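Local coordinates for putative angiotensinogen (Lampetra fluviatilis, PDB 5INW), which binds heparin and, as a member of the serpin family, inhibits thrombin, with heparin promoting the inhibition through a template mechanism, at residues Tyr363-Ala366 against Met372-Tyr375; Ser115-Val120 against Ala130-Ala135; Pro320-Ser325 against Glu332-Leu337. The protein carries 1 engineered substitution. All coordinates share one frame; numbering follows the deposited sequence.

Contact 1. Residues Tyr363-Ala366 against Met372-Tyr375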
ATOM      1  N   TYR A 363       9.287  12.159   0.027  1.00 57.34           N
ATOM      2  CA  TYR A 363       8.775  11.620  -1.229  1.00 60.33           C
ATOM      3  C   TYR A 363       7.527  12.410  -1.653  1.00 57.79           C
ATOM      4  O   TYR A 363       7.384  12.819  -2.818  1.00 58.24           O
ATOM      5  CB  TYR A 363       8.460  10.118  -1.140  1.00 63.16           C
ATOM      6  CG  TYR A 363       9.615   9.201  -0.715  1.00 66.90           C
ATOM      7  CD1 TYR A 363      10.837   9.237  -1.362  1.00 68.53           C
ATOM      8  CD2 TYR A 363       9.450   8.262   0.316  1.00 66.99           C
ATOM      9  CE1 TYR A 363      11.861   8.392  -0.974  1.00 70.72           C
ATOM     10  CE2 TYR A 363      10.471   7.426   0.710  1.00 63.72           C
ATOM     11  CZ  TYR A 363      11.660   7.504   0.068  1.00 68.58           C
ATOM     12  OH  TYR A 363      12.692   6.695   0.438  1.00 82.00           O
ATOM     13  N   LEU A 364       6.636  12.648  -0.697  1.00 53.14           N
ATOM     14  CA  LEU A 364       5.395  13.348  -0.977  1.00 51.14           C
ATOM     15  C   LEU A 364       5.718  14.813  -1.291  1.00 52.06           C
ATOM     16  O   LEU A 364       5.063  15.425  -2.148  1.00 53.47           O
ATOM     17  CB  LEU A 364       4.439  13.245   0.195  1.00 52.23           C
ATOM     18  CG  LEU A 364       4.033  11.815   0.578  1.00 54.12           C
ATOM     19  CD1 LEU A 364       3.400  11.753   1.969  1.00 50.10           C
ATOM     20  CD2 LEU A 364       3.096  11.239  -0.477  1.00 54.69           C
ATOM     21  N   SER A 365       6.719  15.373  -0.610  1.00 46.89           N
ATOM     22  CA  SER A 365       7.209  16.684  -0.970  1.00 47.15           C
ATOM     23  C   SER A 365       7.616  16.764  -2.445  1.00 46.65           C
ATOM     24  O   SER A 365       7.180  17.663  -3.156  1.00 45.55           O
ATOM     25  CB  SER A 365       8.367  17.093  -0.063  1.00 47.75           C
ATOM     26  OG  SER A 365       7.909  17.285   1.267  1.00 42.99           O
ATOM     27  N   ALA A 366       8.423  15.828  -2.923  1.00 46.90           N
ATOM     28  CA  ALA A 366       8.776  15.823  -4.353  1.00 48.70           C
ATOM     29  C   ALA A 366       7.547  15.697  -5.264  1.00 51.73           C
ATOM     30  O   ALA A 366       7.482  16.318  -6.336  1.00 52.69           O
ATOM     31  CB  ALA A 366       9.766  14.734  -4.667  1.00 48.69           C
ATOM     32  N   MET A 372       1.652  21.174   3.113  1.00 56.30           N
ATOM     33  CA  MET A 372       1.086  20.676   4.386  1.00 54.04           C
ATOM     34  C   MET A 372       2.076  20.405   5.539  1.00 54.39           C
ATOM     35  O   MET A 372       1.613  20.262   6.669  1.00 53.03           O
ATOM     36  CB  MET A 372       0.335  19.384   4.121  1.00 54.23           C
ATOM     37  CG  MET A 372       1.215  18.198   3.699  1.00 53.89           C
ATOM     38  SD  MET A 372       0.142  16.853   3.140  1.00 53.57           S
ATOM     39  CE  MET A 372       1.328  15.551   2.869  1.00 52.17           C
ATOM     40  N   PHE A 373       3.392  20.289   5.247  1.00 52.99           N
ATOM     41  CA  PHE A 373       4.437  20.182   6.271  1.00 52.75           C
ATOM     42  C   PHE A 373       5.035  21.518   6.745  1.00 57.77           C
ATOM     43  O   PHE A 373       5.757  21.512   7.744  1.00 57.81           O
ATOM     44  CB  PHE A 373       5.621  19.340   5.780  1.00 52.42           C
ATOM     45  CG  PHE A 373       5.265  17.971   5.266  1.00 52.11           C
ATOM     46  CD1 PHE A 373       4.984  16.938   6.139  1.00 51.32           C
ATOM     47  CD2 PHE A 373       5.277  17.695   3.911  1.00 52.71           C
ATOM     48  CE1 PHE A 373       4.698  15.671   5.665  1.00 51.92           C
ATOM     49  CE2 PHE A 373       4.959  16.429   3.425  1.00 53.16           C
ATOM     50  CZ  PHE A 373       4.670  15.415   4.302  1.00 52.56           C
ATOM     51  N   SER A 374       4.878  22.610   5.971  1.00 61.16           N
ATOM     52  CA  SER A 374       5.268  23.953   6.396  1.00 64.03           C
ATOM     53  C   SER A 374       4.599  24.404   7.660  1.00 73.04           C
ATOM     54  O   SER A 374       3.479  23.987   7.992  1.00 74.51           O
ATOM     55  CB  SER A 374       4.796  25.020   5.414  1.00 65.92           C
ATOM     56  OG  SER A 374       5.587  25.111   4.296  1.00 65.47           O
ATOM     57  N   TYR A 375       5.228  25.387   8.281  1.00 86.36           N
ATOM     58  CA  TYR A 375       4.626  26.114   9.396  1.00 97.33           C
ATOM     59  C   TYR A 375       3.585  27.112   8.794  1.00 87.53           C
ATOM     60  O   TYR A 375       2.607  27.463   9.442  1.00 88.98           O
ATOM     61  CB  TYR A 375       5.747  26.658  10.348  1.00108.36           C
ATOM     62  CG  TYR A 375       6.529  25.450  10.962  1.00122.98           C
ATOM     63  CD1 TYR A 375       6.326  25.033  12.287  1.00126.45           C
ATOM     64  CD2 TYR A 375       7.398  24.654  10.153  1.00127.96           C
ATOM     65  CE1 TYR A 375       6.993  23.909  12.792  1.00136.91           C
ATOM     66  CE2 TYR A 375       8.052  23.526  10.642  1.00127.51           C
ATOM     67  CZ  TYR A 375       7.860  23.154  11.957  1.00139.93           C
ATOM     68  OH  TYR A 375       8.512  22.028  12.435  1.00139.70           O
TER

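Contact 2. Residues Ser115-Val120 against Ala130-Ala135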
ATOM      1  N   SER A 115      -5.898   7.050   1.707  1.00 37.72           N
ATOM      2  CA  SER A 115      -6.897   7.234   2.719  1.00 38.59           C
ATOM      3  C   SER A 115      -6.444   8.206   3.771  1.00 38.63           C
ATOM      4  O   SER A 115      -7.230   9.069   4.186  1.00 41.64           O
ATOM      5  CB  SER A 115      -7.241   5.935   3.381  1.00 39.03           C
ATOM      6  OG  SER A 115      -7.765   5.103   2.416  1.00 40.47           O
ATOM      7  N   ALA A 116      -5.216   8.054   4.233  1.00 36.76           N
ATOM      8  CA  ALA A 116      -4.735   8.942   5.260  1.00 38.00           C
ATOM      9  C   ALA A 116      -4.679  10.376   4.722  1.00 40.04           C
ATOM     10  O   ALA A 116      -5.097  11.311   5.399  1.00 41.38           O
ATOM     11  CB  ALA A 116      -3.397   8.480   5.807  1.00 36.42           C
ATOM     12  N   LEU A 117      -4.224  10.543   3.487  1.00 40.93           N
ATOM     13  CA  LEU A 117      -4.157  11.886   2.880  1.00 42.27           C
ATOM     14  C   LEU A 117      -5.513  12.477   2.501  1.00 43.52           C
ATOM     15  O   LEU A 117      -5.652  13.687   2.422  1.00 45.93           O
ATOM     16  CB  LEU A 117      -3.307  11.838   1.630  1.00 42.62           C
ATOM     17  CG  LEU A 117      -1.851  11.400   1.804  1.00 42.61           C
ATOM     18  CD1 LEU A 117      -1.259  11.248   0.418  1.00 44.14           C
ATOM     19  CD2 LEU A 117      -1.046  12.389   2.613  1.00 42.15           C
ATOM     20  N   GLY A 118      -6.502  11.626   2.235  1.00 43.80           N
ATOM     21  CA  GLY A 118      -7.881  12.075   2.041  1.00 41.52           C
ATOM     22  C   GLY A 118      -8.384  12.743   3.298  1.00 41.14           C
ATOM     23  O   GLY A 118      -9.034  13.768   3.242  1.00 41.76           O
ATOM     24  N   VAL A 119      -8.051  12.184   4.451  1.00 40.57           N
ATOM     25  CA  VAL A 119      -8.488  12.770   5.710  1.00 43.48           C
ATOM     26  C   VAL A 119      -7.855  14.179   5.875  1.00 42.84           C
ATOM     27  O   VAL A 119      -8.507  15.144   6.185  1.00 41.16           O
ATOM     28  CB  VAL A 119      -8.120  11.863   6.913  1.00 44.20           C
ATOM     29  CG1 VAL A 119      -8.495  12.561   8.211  1.00 45.96           C
ATOM     30  CG2 VAL A 119      -8.845  10.508   6.842  1.00 43.82           C
ATOM     31  N   VAL A 120      -6.573  14.277   5.605  1.00 42.98           N
ATOM     32  CA  VAL A 120      -5.858  15.551   5.664  1.00 42.54           C
ATOM     33  C   VAL A 120      -6.456  16.525   4.646  1.00 41.59           C
ATOM     34  O   VAL A 120      -6.558  17.733   4.906  1.00 39.28           O
ATOM     35  CB  VAL A 120      -4.301  15.349   5.440  1.00 42.05           C
ATOM     36  CG1 VAL A 120      -3.545  16.682   5.343  1.00 43.88           C
ATOM     37  CG2 VAL A 120      -3.683  14.532   6.559  1.00 40.88           C
ATOM     38  N   ALA A 130      -5.068  22.608  -2.404  1.00 65.17           N
ATOM     39  CA  ALA A 130      -4.821  22.507  -3.873  1.00 70.40           C
ATOM     40  C   ALA A 130      -3.785  21.450  -4.286  1.00 68.00           C
ATOM     41  O   ALA A 130      -4.079  20.556  -5.089  1.00 68.54           O
ATOM     42  CB  ALA A 130      -4.432  23.864  -4.457  1.00 73.77           C
ATOM     43  N   GLU A 131      -2.579  21.585  -3.754  1.00 66.62           N
ATOM     44  CA  GLU A 131      -1.509  20.596  -3.947  1.00 64.43           C
ATOM     45  C   GLU A 131      -1.991  19.174  -3.720  1.00 63.87           C
ATOM     46  O   GLU A 131      -1.677  18.257  -4.501  1.00 61.52           O
ATOM     47  CB  GLU A 131      -0.402  20.874  -2.955  1.00 62.87           C
ATOM     48  CG  GLU A 131       0.371  22.149  -3.219  1.00 64.03           C
ATOM     49  CD  GLU A 131       1.540  22.336  -2.267  1.00 65.01           C
ATOM     50  OE1 GLU A 131       1.799  21.431  -1.410  1.00 61.87           O
ATOM     51  OE2 GLU A 131       2.226  23.397  -2.385  1.00 67.94           O
ATOM     52  N   LEU A 132      -2.723  19.009  -2.611  1.00 65.07           N
ATOM     53  CA  LEU A 132      -3.294  17.712  -2.211  1.00 66.11           C
ATOM     54  C   LEU A 132      -4.357  17.145  -3.172  1.00 68.33           C
ATOM     55  O   LEU A 132      -4.322  15.939  -3.466  1.00 66.51           O
ATOM     56  CB  LEU A 132      -3.855  17.773  -0.775  1.00 65.14           C
ATOM     57  CG  LEU A 132      -2.863  17.462   0.357  1.00 66.03           C
ATOM     58  CD1 LEU A 132      -3.469  17.759   1.708  1.00 68.11           C
ATOM     59  CD2 LEU A 132      -2.452  16.006   0.350  1.00 63.74           C
ATOM     60  N   ASP A 133      -5.291  18.003  -3.628  1.00 68.79           N
ATOM     61  CA  ASP A 133      -6.257  17.651  -4.694  1.00 68.54           C
ATOM     62  C   ASP A 133      -5.538  17.256  -5.965  1.00 67.44           C
ATOM     63  O   ASP A 133      -5.872  16.246  -6.576  1.00 68.10           O
ATOM     64  CB  ASP A 133      -7.184  18.817  -5.078  1.00 72.45           C
ATOM     65  CG  ASP A 133      -8.152  19.251  -3.961  1.00 74.64           C
ATOM     66  OD1 ASP A 133      -8.582  18.426  -3.149  1.00 73.26           O
ATOM     67  OD2 ASP A 133      -8.530  20.443  -3.940  1.00 79.52           O
ATOM     68  N   THR A 134      -4.534  18.035  -6.381  1.00 70.55           N
ATOM     69  CA  THR A 134      -3.812  17.678  -7.620  1.00 71.38           C
ATOM     70  C   THR A 134      -3.108  16.302  -7.441  1.00 68.86           C
ATOM     71  O   THR A 134      -3.261  15.425  -8.278  1.00 70.52           O
ATOM     72  CB  THR A 134      -2.956  18.823  -8.216  1.00 68.35           C
ATOM     73  OG1 THR A 134      -2.009  19.283  -7.257  1.00 71.62           O
ATOM     74  CG2 THR A 134      -3.850  19.983  -8.631  1.00 66.93           C
ATOM     75  N   ALA A 135      -2.448  16.055  -6.327  1.00 63.20           N
ATOM     76  CA  ALA A 135      -1.875  14.744  -6.165  1.00 60.91           C
ATOM     77  C   ALA A 135      -2.923  13.598  -6.207  1.00 62.99           C
ATOM     78  O   ALA A 135      -2.694  12.573  -6.855  1.00 66.32           O
ATOM     79  CB  ALA A 135      -1.027  14.688  -4.919  1.00 59.21           C
TER

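Contact 3. Residues Pro320-Ser325 against Glu332-Leu337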
ATOM      1  N   PRO A 320      16.022  -1.395 -13.310  1.00 67.06           N
ATOM      2  CA  PRO A 320      15.611  -0.000 -13.330  1.00 66.04           C
ATOM      3  C   PRO A 320      14.686   0.434 -14.480  1.00 66.88           C
ATOM      4  O   PRO A 320      13.952   1.398 -14.331  1.00 66.91           O
ATOM      5  CB  PRO A 320      16.957   0.735 -13.372  1.00 64.77           C
ATOM      6  CG  PRO A 320      17.851  -0.172 -12.615  1.00 64.19           C
ATOM      7  CD  PRO A 320      17.487  -1.496 -13.168  1.00 66.43           C
ATOM      8  N   LYS A 321      14.786  -0.209 -15.629  1.00 72.52           N
ATOM      9  CA  LYS A 321      13.971   0.160 -16.783  1.00 76.49           C
ATOM     10  C   LYS A 321      12.599  -0.453 -16.641  1.00 74.81           C
ATOM     11  O   LYS A 321      11.638   0.078 -17.186  1.00 76.07           O
ATOM     12  CB  LYS A 321      14.638  -0.261 -18.110  1.00 83.15           C
ATOM     13  CG  LYS A 321      16.000   0.405 -18.322  1.00 89.85           C
ATOM     14  CD  LYS A 321      16.494   0.319 -19.764  1.00 93.26           C
ATOM     15  CE  LYS A 321      15.918   1.442 -20.621  1.00 92.86           C
ATOM     16  NZ  LYS A 321      16.475   1.382 -21.990  1.00 92.24           N
ATOM     17  N   VAL A 322      12.506  -1.565 -15.905  1.00 73.23           N
ATOM     18  CA  VAL A 322      11.222  -2.145 -15.523  1.00 68.58           C
ATOM     19  C   VAL A 322      10.550  -1.199 -14.518  1.00 65.50           C
ATOM     20  O   VAL A 322       9.435  -0.688 -14.751  1.00 64.45           O
ATOM     21  CB  VAL A 322      11.396  -3.556 -14.933  1.00 69.96           C
ATOM     22  CG1 VAL A 322      10.076  -4.081 -14.383  1.00 68.98           C
ATOM     23  CG2 VAL A 322      11.950  -4.519 -15.992  1.00 74.72           C
ATOM     24  N   GLU A 323      11.257  -0.922 -13.426  1.00 63.49           N
ATOM     25  CA  GLU A 323      10.758  -0.028 -12.367  1.00 61.47           C
ATOM     26  C   GLU A 323      10.521   1.404 -12.814  1.00 63.98           C
ATOM     27  O   GLU A 323       9.732   2.082 -12.209  1.00 64.42           O
ATOM     28  CB  GLU A 323      11.695  -0.066 -11.152  1.00 58.88           C
ATOM     29  CG  GLU A 323      11.606  -1.412 -10.448  1.00 57.59           C
ATOM     30  CD  GLU A 323      12.433  -1.534  -9.186  1.00 56.11           C
ATOM     31  OE1 GLU A 323      13.466  -0.862  -9.057  1.00 58.89           O
ATOM     32  OE2 GLU A 323      12.058  -2.328  -8.309  1.00 53.70           O
ATOM     33  N   GLU A 324      11.231   1.868 -13.849  1.00 69.35           N
ATOM     34  CA  GLU A 324      10.941   3.159 -14.495  1.00 69.63           C
ATOM     35  C   GLU A 324       9.613   3.205 -15.239  1.00 67.11           C
ATOM     36  O   GLU A 324       8.953   4.225 -15.236  1.00 64.08           O
ATOM     37  CB  GLU A 324      12.048   3.556 -15.478  1.00 76.35           C
ATOM     38  CG  GLU A 324      13.129   4.404 -14.854  1.00 81.70           C
ATOM     39  CD  GLU A 324      12.544   5.670 -14.288  1.00 87.08           C
ATOM     40  OE1 GLU A 324      11.864   6.393 -15.066  1.00 89.24           O
ATOM     41  OE2 GLU A 324      12.737   5.912 -13.063  1.00 90.92           O
ATOM     42  N   SER A 325       9.227   2.116 -15.897  1.00 68.58           N
ATOM     43  CA  SER A 325       8.026   2.113 -16.741  1.00 69.10           C
ATOM     44  C   SER A 325       6.703   1.987 -15.972  1.00 71.20           C
ATOM     45  O   SER A 325       5.640   2.209 -16.586  1.00 71.36           O
ATOM     46  CB  SER A 325       8.091   0.974 -17.744  1.00 68.99           C
ATOM     47  OG  SER A 325       7.986  -0.255 -17.072  1.00 69.42           O
ATOM     48  N   GLU A 332      -1.952  -1.677 -17.575  1.00 65.97           N
ATOM     49  CA  GLU A 332      -2.935  -2.143 -18.558  1.00 70.11           C
ATOM     50  C   GLU A 332      -2.276  -2.919 -19.667  1.00 70.35           C
ATOM     51  O   GLU A 332      -2.822  -3.927 -20.095  1.00 68.11           O
ATOM     52  CB  GLU A 332      -3.783  -0.996 -19.080  1.00 72.74           C
ATOM     53  CG  GLU A 332      -4.922  -0.703 -18.113  1.00 74.32           C
ATOM     54  CD  GLU A 332      -5.367   0.737 -18.082  1.00 75.79           C
ATOM     55  OE1 GLU A 332      -4.599   1.610 -18.490  1.00 79.84           O
ATOM     56  OE2 GLU A 332      -6.486   0.997 -17.624  1.00 77.54           O
ATOM     57  N   GLU A 333      -1.087  -2.453 -20.067  1.00 73.38           N
ATOM     58  CA  GLU A 333      -0.218  -3.153 -21.022  1.00 79.31           C
ATOM     59  C   GLU A 333       0.019  -4.591 -20.600  1.00 77.00           C
ATOM     60  O   GLU A 333      -0.436  -5.515 -21.272  1.00 76.95           O
ATOM     61  CB  GLU A 333       1.140  -2.433 -21.227  1.00 83.50           C
ATOM     62  CG  GLU A 333       1.225  -1.515 -22.454  1.00 89.61           C
ATOM     63  CD  GLU A 333       1.322  -2.269 -23.777  1.00 96.30           C
ATOM     64  OE1 GLU A 333       2.097  -3.265 -23.878  1.00103.41           O
ATOM     65  OE2 GLU A 333       0.617  -1.865 -24.725  1.00 99.24           O
ATOM     66  N   TRP A 334       0.686  -4.772 -19.462  1.00 74.52           N
ATOM     67  CA  TRP A 334       0.970  -6.113 -18.915  1.00 73.82           C
ATOM     68  C   TRP A 334      -0.234  -7.033 -18.789  1.00 75.57           C
ATOM     69  O   TRP A 334      -0.085  -8.239 -18.965  1.00 77.32           O
ATOM     70  CB  TRP A 334       1.612  -6.005 -17.536  1.00 73.22           C
ATOM     71  CG  TRP A 334       3.057  -5.645 -17.557  1.00 73.68           C
ATOM     72  CD1 TRP A 334       3.953  -5.951 -18.527  1.00 74.20           C
ATOM     73  CD2 TRP A 334       3.798  -4.967 -16.526  1.00 72.02           C
ATOM     74  NE1 TRP A 334       5.186  -5.476 -18.194  1.00 75.10           N
ATOM     75  CE2 TRP A 334       5.125  -4.868 -16.970  1.00 72.90           C
ATOM     76  CE3 TRP A 334       3.464  -4.422 -15.290  1.00 71.01           C
ATOM     77  CZ2 TRP A 334       6.125  -4.245 -16.220  1.00 71.79           C
ATOM     78  CZ3 TRP A 334       4.472  -3.793 -14.537  1.00 69.86           C
ATOM     79  CH2 TRP A 334       5.777  -3.713 -15.009  1.00 69.01           C
ATOM     80  N   LEU A 335      -1.411  -6.458 -18.499  1.00 75.30           N
ATOM     81  CA  LEU A 335      -2.668  -7.219 -18.377  1.00 76.30           C
ATOM     82  C   LEU A 335      -3.293  -7.623 -19.711  1.00 78.87           C
ATOM     83  O   LEU A 335      -3.937  -8.660 -19.803  1.00 80.67           O
ATOM     84  CB  LEU A 335      -3.697  -6.424 -17.600  1.00 73.72           C
ATOM     85  CG  LEU A 335      -3.375  -6.261 -16.133  1.00 70.83           C
ATOM     86  CD1 LEU A 335      -4.150  -5.082 -15.570  1.00 69.04           C
ATOM     87  CD2 LEU A 335      -3.686  -7.548 -15.377  1.00 72.27           C
ATOM     88  N   SER A 336      -3.153  -6.766 -20.710  1.00 80.27           N
ATOM     89  CA  SER A 336      -3.496  -7.106 -22.077  1.00 83.40           C
ATOM     90  C   SER A 336      -2.549  -8.163 -22.665  1.00 87.48           C
ATOM     91  O   SER A 336      -3.028  -9.061 -23.365  1.00 93.19           O
ATOM     92  CB  SER A 336      -3.512  -5.858 -22.967  1.00 83.33           C
ATOM     93  OG  SER A 336      -3.227  -6.191 -24.310  1.00 85.88           O
ATOM     94  N   LEU A 337      -1.234  -8.063 -22.416  1.00 87.90           N
ATOM     95  CA  LEU A 337      -0.251  -9.053 -22.955  1.00 89.46           C
ATOM     96  C   LEU A 337      -0.456 -10.434 -22.366  1.00 92.14           C
ATOM     97  O   LEU A 337      -0.133 -11.427 -23.018  1.00 95.56           O
ATOM     98  CB  LEU A 337       1.211  -8.631 -22.740  1.00 89.03           C
ATOM     99  CG  LEU A 337       1.796  -7.386 -23.455  1.00 89.69           C
ATOM    100  CD1 LEU A 337       3.196  -7.086 -22.947  1.00 87.99           C
ATOM    101  CD2 LEU A 337       1.805  -7.510 -24.975  1.00 89.36           C
TER

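Contact 1. Residues Tyr363-Ala366 against Met372-Tyr375
With CG of F373 turned beside its own backbone N and anti to the carbonyl carbon (chi1 -54°), the phenyl ring reaches back to S365; OG of S365, set beside its backbone N (chi1 -67°), comes up to it obliquely. This is a helix meeting the chain that leaves it: in the serpin fold, helix 361-369 and the 3-10 turn after it lead towards strand 389-401 of the large sheet. The S365 hydroxyl is only a van der Waals neighbour of the ring, for its hydrogen bond goes to the backbone O of K361, one helical turn earlier, which fixes where OG sits. CB of L364 is directed toward the turn, and M372, whose chain runs out extended beyond CB, brings its terminal methyl to the leucine, CD1 of L364 lying 4.4 Å from CE of M372. M372 also packs against its neighbour, its CG 4.1 Å above one face of the F373 ring and offset toward the rim. Strand 389-401 backs the contact: I393 meets L364, V390 meets F373, and M372 touches both strand residues. S365 OG is equidistant from two neighbouring ring carbons, 3.8 Å from both CD2 and CE2 of F373.

Contact 2. Residues Ser115-Val120 against Ala130-Ala135
Two consecutive helices of the serpin fold, equivalent to helices B and C of the family, meet here through a small, wholly apolar contact between L117 and V120 on helix 110-122 and L132 on helix 126-136. L132 does most of the work: its CB points toward the other helix, and its two terminal methyls divide the partners between them. CD1 lies 3.8 Å from CG1 of V120, the closest approach between the segments, and CD2 lies 4.4 Å from CB of L117. Because CG1 of V120 is anti to the backbone N (chi1 174°), this branch is the one presented to the leucine, and the two side chains cross at about a right angle. L117 is met near its root, at CB, whereas its far end packs on M372. The CA atoms of L117 and L132, the nearest pair, are 7.8 Å apart. Around this pairing, E131 OE1 takes a hydrogen bond from the backbone N of S371, tying helix 126-136 to the chain just after helix 361-369. Helix 110-122 also packs on the large sheet, V119 and V120 reaching I242 of strand 238-251 and A116 and V120 reaching V414 of strand 405-417, which in this loop-cleaved form is the reactive loop inserted between strands 238-251 and 389-401; S115 meets F154 and N158 of helix 150-161.

Contact 3. Residues Pro320-Ser325 against Glu332-Leu337
W334 reaches from helix 328-337 to V322 and S325 on helix 319-325, joining the two short helices that correspond to helices G and H of the serpin fold and pack against the three-stranded sheet 287-290, 295-301 and 306-313. The apolar part of the contact is slight and rests on the six-membered half of the indole. CB of W334 points toward the other helix, and the ring spans much of the gap between two backbones whose nearest CA atoms, those of S325 and E333, are 10.7 Å apart. At its far end CH2 comes within 4.4 Å of CG1 of V322, an oblique approach. V322 holds CG1 anti to its backbone N (chi1 173°), which places that methyl beside the indole. Both residues also rest on I311 of strand 306-313, and W334 reaches V297 and L293 as well, while V322 has a further neighbour in V13 of the separate C-terminal peptide chain.

Polar interactions hold the partners from outside. The buried indole N-H is satisfied by a hydrogen bond from NE1 of W334 to OD1 of D290, which should limit rotation of the ring about its bond to CB. CB of E323 points away from the other helix; its OE2 accepts a hydrogen bond from Y93 OH and forms a salt bridge with R29 of the C-terminal peptide chain, linking helix 319-325 to that chain.

The hydroxyl of S325, a loose neighbour of the indole with OG 4.5 Å from CZ2 of W334, is engaged within its own helix. Its chi1 of 68° carries OG back over the preceding turn, where it donates to the backbone O of V322 at 2.8 Å, lying in the carbonyl plane on a lone pair, with a C=O...OG angle of 133°.

Along the chain the order is contact 2, contact 3, contact 1, each closing before the next opens. Contacts 1 and 2 nevertheless form one continuous core region: their centres are 12 Å apart, and M372 of the turn inserts beside the helix pair, its SD 3.9 Å from CD2 of L132 and its CE 4.0 Å from CD2 of L117. Late and early parts of the chain are thereby packed together next to the large sheet that holds the inserted loop. Contact 3 stands apart, its centre 29 Å from that of contact 1 and 27 Å from that of contact 2. All three belong to the one serpin fold, contacts 1 and 2 beside the large sheet and contact 3 on the small one.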